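Local coordinates for proton-dependent oligopeptide transporter family protein (Xanthomonas campestris, PDB 6EI3), which probably carries short peptides across the inner membrane together with protons, as a POT-family member of the major facilitator superfamily, at residues 149-160 and 329-340. Sequence-based numbering, arbitrary orientation.
Sequences NFGSLFASLLIP and SQMQALNPLLVM. With 78M ((2S)-2,3-dihydroxypropyl(7Z)-pentadec-7-enoate), chain K; 78M ((2S)-2,3-dihydroxypropyl(7Z)-pentadec-7-enoate), chain N; 78M ((2S)-2,3-dihydroxypropyl(7Z)-pentadec-7-enoate), chain L.
Lipid-lined, near-antiparallel packing sets helix 149-160 against the 3-10 turn 329-333 and the helix after it, with Leu153, Leu157, Ala333 and Leu337 bordering the groove where the acyl chain of a monoacylglycerol (78M, chain K) ends. At one end Met340 lies across the Phe150 ring in a Met-aromatic contact: SD sits over the face, 3.9 Å from the ring centroid, and the bend at chi3 (-63°) folds CE over the same ring and against Leu153 CD1. The Pro336 ring wedges between Asn149 and Leu153, its CB 3.3 Å from Asn149 O. In this major facilitator fold the contact brings helix 137-165 against helix 334-357; the axes of 149-160 and 334-340 approach to 8.2 Å at 150°. Midway, Ala333 CB packs on Leu157 CG (3.6 Å), small enough to let the backbones close in. Away from the lipid, a water bonds Ser152 OG and Ser156 OG and donates to Gln332 O (2.7 Å); Ser156 OG is also hydrogen-bonded to Asn23 ND2. Gln330 NE2 reaches a lone pair of Leu157 O at 3.0 Å, moderately bent (N-H...O 144°), the oxygen tilted from the glutamine's amide plane. Ser156 O, denied its helix bond by Pro160 N, meets Gln330 CA (3.3 Å); the helix kinks there, and Pro160 CG rests on Ser329 CB.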
loop_
_atom_site.group_PDB
_atom_site.type_symbol
_atom_site.label_atom_id
_atom_site.label_comp_id
_atom_site.label_asym_id
_atom_site.label_seq_id
_atom_site.Cartn_x
_atom_site.Cartn_y
_atom_site.Cartn_z
ATOM N N ASN A 149 4.079 8.290 12.061
ATOM C CA ASN A 149 2.789 8.569 12.681
ATOM C C ASN A 149 2.599 10.018 13.077
ATOM O O ASN A 149 1.540 10.564 12.771
ATOM C CB ASN A 149 2.505 7.623 13.831
ATOM C CG ASN A 149 2.197 6.234 13.303
ATOM O OD1 ASN A 149 1.147 5.979 12.710
ATOM N ND2 ASN A 149 3.149 5.340 13.395
ATOM N N PHE A 150 3.597 10.656 13.709
ATOM C CA PHE A 150 3.469 12.071 14.049
ATOM C C PHE A 150 3.456 12.958 12.798
ATOM O O PHE A 150 2.659 13.886 12.742
ATOM C CB PHE A 150 4.502 12.531 15.087
ATOM C CG PHE A 150 4.076 12.191 16.496
ATOM C CD1 PHE A 150 3.016 12.856 17.102
ATOM C CD2 PHE A 150 4.717 11.189 17.208
ATOM C CE1 PHE A 150 2.614 12.534 18.396
ATOM C CE2 PHE A 150 4.327 10.880 18.512
ATOM C CZ PHE A 150 3.269 11.542 19.090
ATOM N N GLY A 151 4.247 12.604 11.788
ATOM C CA GLY A 151 4.285 13.317 10.512
ATOM C C GLY A 151 2.963 13.232 9.757
ATOM O O GLY A 151 2.483 14.236 9.234
ATOM N N SER A 152 2.350 12.030 9.723
ATOM C CA SER A 152 1.056 11.782 9.093
ATOM C C SER A 152 -0.058 12.518 9.878
ATOM O O SER A 152 -0.947 13.115 9.273
ATOM C CB SER A 152 0.767 10.278 9.052
ATOM O OG SER A 152 -0.575 10.028 8.670
ATOM N N LEU A 153 -0.015 12.453 11.214
ATOM C CA LEU A 153 -1.004 13.120 12.064
ATOM C C LEU A 153 -0.986 14.638 11.847
ATOM O O LEU A 153 -2.042 15.236 11.621
ATOM C CB LEU A 153 -0.761 12.779 13.553
ATOM C CG LEU A 153 -1.971 12.893 14.515
ATOM C CD1 LEU A 153 -1.722 12.092 15.781
ATOM C CD2 LEU A 153 -2.196 14.308 14.947
ATOM N N PHE A 154 0.209 15.255 11.933
ATOM C CA PHE A 154 0.357 16.704 11.772
ATOM C C PHE A 154 0.024 17.155 10.354
ATOM O O PHE A 154 -0.651 18.171 10.194
ATOM C CB PHE A 154 1.762 17.190 12.195
ATOM C CG PHE A 154 2.199 16.874 13.607
ATOM C CD1 PHE A 154 1.278 16.845 14.650
ATOM C CD2 PHE A 154 3.543 16.663 13.906
ATOM C CE1 PHE A 154 1.683 16.535 15.953
ATOM C CE2 PHE A 154 3.952 16.384 15.214
ATOM C CZ PHE A 154 3.018 16.317 16.227
ATOM N N ALA A 155 0.471 16.385 9.331
ATOM C CA ALA A 155 0.176 16.679 7.926
ATOM C C ALA A 155 -1.337 16.680 7.690
ATOM O O ALA A 155 -1.832 17.554 6.997
ATOM C CB ALA A 155 0.839 15.664 7.017
ATOM N N SER A 156 -2.062 15.712 8.281
ATOM C CA SER A 156 -3.516 15.595 8.149
ATOM C C SER A 156 -4.257 16.705 8.865
ATOM O O SER A 156 -5.358 17.048 8.464
ATOM C CB SER A 156 -3.998 14.256 8.689
ATOM O OG SER A 156 -3.556 13.210 7.848
ATOM N N LEU A 157 -3.697 17.224 9.966
ATOM C CA LEU A 157 -4.357 18.296 10.675
ATOM C C LEU A 157 -4.038 19.673 10.065
ATOM O O LEU A 157 -4.899 20.544 10.081
ATOM C CB LEU A 157 -3.961 18.280 12.160
ATOM C CG LEU A 157 -4.574 17.198 13.063
ATOM C CD1 LEU A 157 -3.931 17.230 14.428
ATOM C CD2 LEU A 157 -6.069 17.382 13.230
ATOM N N LEU A 158 -2.818 19.872 9.543
ATOM C CA LEU A 158 -2.369 21.180 9.044
ATOM C C LEU A 158 -2.669 21.478 7.557
ATOM O O LEU A 158 -3.236 22.537 7.259
ATOM C CB LEU A 158 -0.856 21.346 9.338
ATOM C CG LEU A 158 -0.111 22.555 8.747
ATOM C CD1 LEU A 158 -0.595 23.885 9.370
ATOM C CD2 LEU A 158 1.385 22.436 8.988
ATOM N N ILE A 159 -2.242 20.588 6.639
ATOM C CA ILE A 159 -2.362 20.793 5.195
ATOM C C ILE A 159 -3.841 21.022 4.750
ATOM O O ILE A 159 -4.059 21.963 3.997
ATOM C CB ILE A 159 -1.617 19.703 4.367
ATOM C CG1 ILE A 159 -0.146 19.564 4.837
ATOM C CG2 ILE A 159 -1.677 20.016 2.869
ATOM C CD1 ILE A 159 0.742 20.916 4.764
ATOM N N PRO A 160 -4.860 20.294 5.255
ATOM C CA PRO A 160 -6.251 20.616 4.878
ATOM C C PRO A 160 -6.702 22.022 5.272
ATOM O O PRO A 160 -7.534 22.600 4.564
ATOM C CB PRO A 160 -7.062 19.520 5.571
ATOM C CG PRO A 160 -6.071 18.366 5.729
ATOM C CD PRO A 160 -4.822 19.096 6.121
ATOM N N SER A 329 -11.062 16.472 5.407
ATOM C CA SER A 329 -9.746 15.819 5.267
ATOM C C SER A 329 -9.001 15.651 6.587
ATOM O O SER A 329 -8.248 14.691 6.732
ATOM C CB SER A 329 -8.890 16.562 4.249
ATOM O OG SER A 329 -9.255 16.204 2.926
ATOM N N GLN A 330 -9.231 16.556 7.562
ATOM C CA GLN A 330 -8.571 16.482 8.875
ATOM C C GLN A 330 -8.869 15.190 9.654
ATOM O O GLN A 330 -8.078 14.812 10.520
ATOM C CB GLN A 330 -8.910 17.698 9.729
ATOM C CG GLN A 330 -8.331 19.000 9.181
ATOM C CD GLN A 330 -8.727 20.117 10.088
ATOM O OE1 GLN A 330 -9.873 20.526 10.110
ATOM N NE2 GLN A 330 -7.810 20.557 10.920
ATOM N N MET A 331 -9.994 14.505 9.335
ATOM C CA MET A 331 -10.373 13.254 10.005
ATOM C C MET A 331 -9.312 12.180 9.799
ATOM O O MET A 331 -9.214 11.274 10.621
ATOM C CB MET A 331 -11.733 12.734 9.502
ATOM C CG MET A 331 -12.908 13.610 9.931
ATOM S SD MET A 331 -13.071 13.853 11.723
ATOM C CE MET A 331 -13.861 12.322 12.202
ATOM N N GLN A 332 -8.519 12.281 8.709
ATOM C CA GLN A 332 -7.441 11.339 8.419
ATOM C C GLN A 332 -6.384 11.308 9.521
ATOM O O GLN A 332 -5.710 10.300 9.662
ATOM C CB GLN A 332 -6.834 11.579 7.034
ATOM C CG GLN A 332 -7.801 11.186 5.904
ATOM C CD GLN A 332 -7.351 11.770 4.597
ATOM O OE1 GLN A 332 -6.689 11.121 3.804
ATOM N NE2 GLN A 332 -7.636 13.031 4.364
ATOM N N ALA A 333 -6.310 12.364 10.377
ATOM C CA ALA A 333 -5.375 12.394 11.514
ATOM C C ALA A 333 -5.723 11.316 12.539
ATOM O O ALA A 333 -4.875 10.953 13.355
ATOM C CB ALA A 333 -5.397 13.757 12.173
ATOM N N LEU A 334 -6.973 10.811 12.507
ATOM C CA LEU A 334 -7.392 9.783 13.460
ATOM C C LEU A 334 -6.673 8.474 13.254
ATOM O O LEU A 334 -6.465 7.756 14.218
ATOM C CB LEU A 334 -8.904 9.536 13.426
ATOM C CG LEU A 334 -9.810 10.621 13.987
ATOM C CD1 LEU A 334 -11.254 10.262 13.710
ATOM C CD2 LEU A 334 -9.616 10.801 15.497
ATOM N N ASN A 335 -6.287 8.159 12.014
ATOM C CA ASN A 335 -5.606 6.909 11.749
ATOM C C ASN A 335 -4.246 6.805 12.484
ATOM O O ASN A 335 -4.128 5.900 13.323
ATOM C CB ASN A 335 -5.502 6.641 10.268
ATOM C CG ASN A 335 -4.716 5.406 9.972
ATOM O OD1 ASN A 335 -3.657 5.473 9.367
ATOM N ND2 ASN A 335 -5.209 4.256 10.420
ATOM N N PRO A 336 -3.254 7.722 12.284
ATOM C CA PRO A 336 -1.985 7.606 13.038
ATOM C C PRO A 336 -2.155 7.768 14.550
ATOM O O PRO A 336 -1.418 7.124 15.302
ATOM C CB PRO A 336 -1.110 8.709 12.432
ATOM C CG PRO A 336 -2.087 9.719 11.891
ATOM C CD PRO A 336 -3.189 8.857 11.330
ATOM N N LEU A 337 -3.148 8.570 15.012
ATOM C CA LEU A 337 -3.410 8.689 16.453
ATOM C C LEU A 337 -3.829 7.317 17.001
ATOM O O LEU A 337 -3.326 6.886 18.035
ATOM C CB LEU A 337 -4.513 9.730 16.762
ATOM C CG LEU A 337 -4.999 9.758 18.229
ATOM C CD1 LEU A 337 -3.929 10.281 19.167
ATOM C CD2 LEU A 337 -6.297 10.548 18.392
ATOM N N LEU A 338 -4.749 6.640 16.290
ATOM C CA LEU A 338 -5.258 5.341 16.712
ATOM C C LEU A 338 -4.213 4.226 16.572
ATOM O O LEU A 338 -4.207 3.306 17.379
ATOM C CB LEU A 338 -6.581 4.999 16.007
ATOM C CG LEU A 338 -7.806 5.755 16.497
ATOM C CD1 LEU A 338 -8.875 5.791 15.418
ATOM C CD2 LEU A 338 -8.350 5.160 17.795
ATOM N N VAL A 339 -3.306 4.321 15.597
ATOM C CA VAL A 339 -2.223 3.343 15.462
ATOM C C VAL A 339 -1.347 3.467 16.750
ATOM O O VAL A 339 -1.008 2.457 17.376
ATOM C CB VAL A 339 -1.357 3.569 14.183
ATOM C CG1 VAL A 339 -0.046 2.769 14.247
ATOM C CG2 VAL A 339 -2.124 3.230 12.908
ATOM N N MET A 340 -1.005 4.708 17.138
ATOM C CA MET A 340 -0.146 4.962 18.308
ATOM C C MET A 340 -0.791 4.544 19.606
ATOM O O MET A 340 -0.073 4.144 20.510
ATOM C CB MET A 340 0.351 6.415 18.362
ATOM C CG MET A 340 1.383 6.709 17.284
ATOM S SD MET A 340 2.056 8.387 17.311
ATOM C CE MET A 340 0.568 9.374 16.978
HETATM O O21 78M K . -20.723 16.333 18.393
HETATM C C20 78M K . -20.108 17.288 19.243
HETATM C C18 78M K . -18.642 17.437 18.910
HETATM O O19 78M K . -17.970 16.181 19.064
HETATM C C17 78M K . -17.959 18.504 19.738
HETATM O O2 78M K . -16.701 18.704 19.050
HETATM C C1 78M K . -16.413 19.920 18.563
HETATM O O1 78M K . -17.020 20.922 18.837
HETATM C C2 78M K . -15.266 19.858 17.600
HETATM C C3 78M K . -15.711 19.355 16.238
HETATM C C4 78M K . -14.552 19.000 15.326
HETATM C C5 78M K . -14.887 17.915 14.310
HETATM C C6 78M K . -14.999 16.499 14.891
HETATM C C7 78M K . -13.669 15.993 15.338
HETATM C C8 78M K . -13.322 14.747 15.568
HETATM C C9 78M K . -11.962 14.299 16.000
HETATM C C10 78M K . -11.010 14.128 14.808
HETATM C C11 78M K . -10.135 15.334 14.467
HETATM C C12 78M K . -8.866 15.478 15.298
HETATM C C13 78M K . -7.852 14.359 15.107
HETATM C C15 78M K . -5.739 13.255 15.900
HETATM C C14 78M K . -6.721 14.375 16.116
HETATM O O21 78M N . -1.771 5.528 26.738
HETATM C C20 78M N . -1.283 4.916 27.925
HETATM C C18 78M N . -0.263 5.798 28.605
HETATM O O19 78M N . 0.879 5.979 27.762
HETATM C C17 78M N . 0.156 5.290 29.967
HETATM O O2 78M N . 0.923 4.083 29.737
HETATM C C1 78M N . 2.182 4.026 30.192
HETATM O O1 78M N . 2.727 4.918 30.790
HETATM C C2 78M N . 2.819 2.704 29.869
HETATM C C3 78M N . 3.485 2.657 28.498
HETATM C C4 78M N . 2.500 2.431 27.354
HETATM C C5 78M N . 3.108 2.449 25.954
HETATM C C6 78M N . 3.442 3.840 25.391
HETATM C C7 78M N . 2.244 4.678 25.048
HETATM C C8 78M N . 1.799 4.942 23.835
HETATM C C9 78M N . 0.617 5.787 23.484
HETATM C C10 78M N . 0.996 6.896 22.508
HETATM C C11 78M N . -0.103 7.911 22.256
HETATM C C12 78M N . 0.291 9.028 21.294
HETATM C C13 78M N . -0.704 10.177 21.198
HETATM C C15 78M N . -1.726 12.215 22.314
HETATM C C14 78M N . -0.623 11.183 22.341
HETATM O O21 78M L . -11.464 33.640 6.286
HETATM C C20 78M L . -11.092 33.896 7.635
HETATM C C18 78M L . -11.158 32.632 8.460
HETATM O O19 78M L . -11.186 32.943 9.858
HETATM C C17 78M L . -10.042 31.662 8.145
HETATM O O2 78M L . -8.878 31.994 8.941
HETATM C C1 78M L . -7.795 32.465 8.315
HETATM O O1 78M L . -7.798 32.893 7.190
HETATM C C2 78M L . -6.582 32.391 9.200
HETATM C C3 78M L . -5.482 31.462 8.688
HETATM C C4 78M L . -5.758 29.989 8.935
HETATM C C5 78M L . -4.521 29.160 9.259
HETATM C C6 78M L . -3.934 28.388 8.078
HETATM C C7 78M L . -3.017 27.262 8.495
HETATM C C8 78M L . -1.698 27.291 8.661
HETATM C C9 78M L . -0.773 28.469 8.497
HETATM C C10 78M L . 0.720 28.141 8.649
HETATM C C11 78M L . 1.454 27.925 7.328
HETATM C C12 78M L . 2.984 27.927 7.399
HETATM C C13 78M L . 3.644 26.761 8.138
HETATM C C15 78M L . 4.295 24.304 8.137
HETATM C C14 78M L . 3.517 25.402 7.451
HETATM O O HOH W 1 -3.208 10.748 8.759
#